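Local structure of lytic polysaccharide monooxygenase (Neurospora crassa, 4QI8) at residues His146-Ser151 / Ile192-Asn197. The protein probably cleaves cellulose oxidatively, as a copper-dependent lytic polysaccharide monooxygenase of the AA9 family that needs a reductant and an oxygen cosubstrate. Residues are numbered along the deposited sequence; the frame is centred on the assembly and turned at random.
Sequences HVAQSS and ILININ
Ala148 and Ile194 join the two segments through their backbones: Ile194 N donates to Ala148 O over 3.0 Å with an N-H...O angle of 161°, the donor standing well above the carbonyl plane. That carbonyl belongs to the central peptide of a type I beta turn running from Val147 to Ser150, in the loop linking strands 134-144 and 155-166 of the AA9 beta-sandwich; residues 192-197 belong to the long loop after strand 178-179. The same oxygen receives a CA-H...O contact from Leu193 CA at 3.5 Å, and a water bridges the loops beside it, 2.9 Å from Ser150 O and 2.8 Å from Ile192 O.

Among the side chains, Ala148 CB is directed at the other loop and sits 3.3 Å from Ile192 O, with Ile194 CG2 as its apolar neighbour. In the conformer modelled here, one of two, Leu193 has CG anti to its backbone N (chi1 -173°), and CD1 lies 3.4 Å from Ser150 C. Gln149 and Asn195 run side by side in the same direction, touching CB to CB at 3.9 Å, their amide planes turned 50° apart.

At the other end, Ile196 CD1 reaches His146 N. The His146 ring stacks on His72, a copper ligand, and its side chain also touches Gln155; it is about 6 Å from the copper ion, consistent with its likely part in oxygen binding. Nearby, an Asx turn shapes the 192-197 loop: Asn195 OD1 accepts from Asn197 N at 2.9 Å, while Asn195 ND2 donates to Tyr198 O.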
loop_
_atom_site.group_PDB
_atom_site.type_symbol
_atom_site.label_atom_id
_atom_site.label_comp_id
_atom_site.label_asym_id
_atom_site.label_seq_id
_atom_site.Cartn_x
_atom_site.Cartn_y
_atom_site.Cartn_z
ATOM N N HIS A 146 -9.626 13.747 -4.462
ATOM C CA HIS A 146 -10.102 15.102 -4.718
ATOM C C HIS A 146 -11.162 15.210 -5.818
ATOM O O HIS A 146 -11.980 16.129 -5.753
ATOM C CB HIS A 146 -8.934 16.053 -4.997
ATOM C CG HIS A 146 -7.937 15.520 -5.967
ATOM N ND1 HIS A 146 -7.157 14.417 -5.692
ATOM C CD2 HIS A 146 -7.595 15.934 -7.206
ATOM C CE1 HIS A 146 -6.377 14.177 -6.732
ATOM N NE2 HIS A 146 -6.626 15.080 -7.663
ATOM N N VAL A 147 -11.136 14.325 -6.822
ATOM C CA VAL A 147 -12.119 14.350 -7.905
ATOM C C VAL A 147 -12.868 13.019 -8.033
ATOM O O VAL A 147 -13.460 12.718 -9.074
ATOM C CB VAL A 147 -11.475 14.767 -9.258
ATOM C CG1 VAL A 147 -10.994 16.217 -9.181
ATOM C CG2 VAL A 147 -10.317 13.847 -9.658
ATOM N N ALA A 148 -12.920 12.265 -6.940
ATOM C CA ALA A 148 -13.365 10.876 -6.967
ATOM C C ALA A 148 -14.878 10.657 -7.012
ATOM O O ALA A 148 -15.327 9.529 -6.914
ATOM C CB ALA A 148 -12.771 10.144 -5.787
ATOM N N GLN A 149 -15.658 11.712 -7.203
ATOM C CA GLN A 149 -17.105 11.538 -7.267
ATOM C C GLN A 149 -17.563 10.864 -8.561
ATOM O O GLN A 149 -18.713 10.443 -8.663
ATOM C CB GLN A 149 -17.818 12.876 -7.132
ATOM C CG GLN A 149 -17.680 13.733 -8.345
ATOM C CD GLN A 149 -18.302 15.061 -8.145
ATOM O OE1 GLN A 149 -19.160 15.227 -7.283
ATOM N NE2 GLN A 149 -17.877 16.032 -8.930
ATOM N N SER A 150 -16.665 10.781 -9.543
ATOM C CA SER A 150 -16.942 10.107 -10.804
ATOM C C SER A 150 -16.264 8.752 -10.845
ATOM O O SER A 150 -15.168 8.588 -10.329
ATOM C CB SER A 150 -16.446 10.959 -11.972
ATOM O OG SER A 150 -17.169 12.170 -12.052
ATOM N N SER A 151 -16.907 7.782 -11.480
ATOM C CA SER A 151 -16.300 6.469 -11.617
ATOM C C SER A 151 -14.985 6.569 -12.375
ATOM O O SER A 151 -14.890 7.255 -13.408
ATOM C CB SER A 151 -17.239 5.518 -12.346
ATOM O OG SER A 151 -16.714 4.201 -12.353
ATOM N N ILE A 192 -14.074 4.852 -2.667
ATOM C CA ILE A 192 -13.416 5.074 -3.959
ATOM C C ILE A 192 -14.264 6.016 -4.829
ATOM O O ILE A 192 -13.735 6.974 -5.403
ATOM C CB ILE A 192 -13.133 3.726 -4.661
ATOM C CG1 ILE A 192 -12.099 2.943 -3.856
ATOM C CG2 ILE A 192 -12.648 3.941 -6.088
ATOM C CD1 ILE A 192 -11.836 1.536 -4.350
ATOM N N LEU A 193 -15.563 5.718 -4.924
ATOM C CA LEU A 193 -16.541 6.589 -5.570
ATOM C C LEU A 193 -17.145 7.442 -4.471
ATOM O O LEU A 193 -18.025 6.992 -3.737
ATOM C CB LEU A 193 -17.629 5.760 -6.255
ATOM C CG LEU A 193 -18.619 6.561 -7.098
ATOM C CD1 LEU A 193 -17.921 7.041 -8.356
ATOM C CD2 LEU A 193 -19.867 5.753 -7.442
ATOM N N ILE A 194 -16.671 8.675 -4.353
ATOM C CA ILE A 194 -17.002 9.498 -3.215
ATOM C C ILE A 194 -16.750 10.958 -3.530
ATOM O O ILE A 194 -15.741 11.304 -4.146
ATOM C CB ILE A 194 -16.167 9.056 -1.957
ATOM C CG1 ILE A 194 -16.507 9.918 -0.738
ATOM C CG2 ILE A 194 -14.675 9.071 -2.243
ATOM C CD1 ILE A 194 -15.867 9.417 0.548
ATOM N N ASN A 195 -17.692 11.795 -3.105
ATOM C CA ASN A 195 -17.500 13.235 -3.106
ATOM C C ASN A 195 -17.048 13.670 -1.718
ATOM O O ASN A 195 -17.852 13.691 -0.778
ATOM C CB ASN A 195 -18.803 13.931 -3.482
ATOM C CG ASN A 195 -18.741 15.420 -3.279
ATOM O OD1 ASN A 195 -17.660 16.018 -3.209
ATOM N ND2 ASN A 195 -19.913 16.039 -3.171
ATOM N N ILE A 196 -15.763 14.011 -1.590
ATOM C CA ILE A 196 -15.217 14.400 -0.281
ATOM C C ILE A 196 -15.378 15.881 -0.026
ATOM O O ILE A 196 -15.002 16.367 1.028
ATOM C CB ILE A 196 -13.727 13.985 -0.084
ATOM C CG1 ILE A 196 -12.819 14.713 -1.070
ATOM C CG2 ILE A 196 -13.580 12.480 -0.193
ATOM C CD1 ILE A 196 -11.352 14.584 -0.739
ATOM N N ASN A 197 -15.940 16.607 -0.966
ATOM C CA ASN A 197 -15.901 18.038 -0.894
ATOM C C ASN A 197 -17.182 18.511 -0.189
ATOM O O ASN A 197 -17.227 18.553 1.044
ATOM C CB ASN A 197 -15.639 18.573 -2.304
ATOM C CG ASN A 197 -14.298 18.064 -2.859
ATOM O OD1 ASN A 197 -14.220 17.411 -3.926
ATOM N ND2 ASN A 197 -13.248 18.342 -2.137
HETATM O O HOH W 1 -13.736 7.264 -8.199
#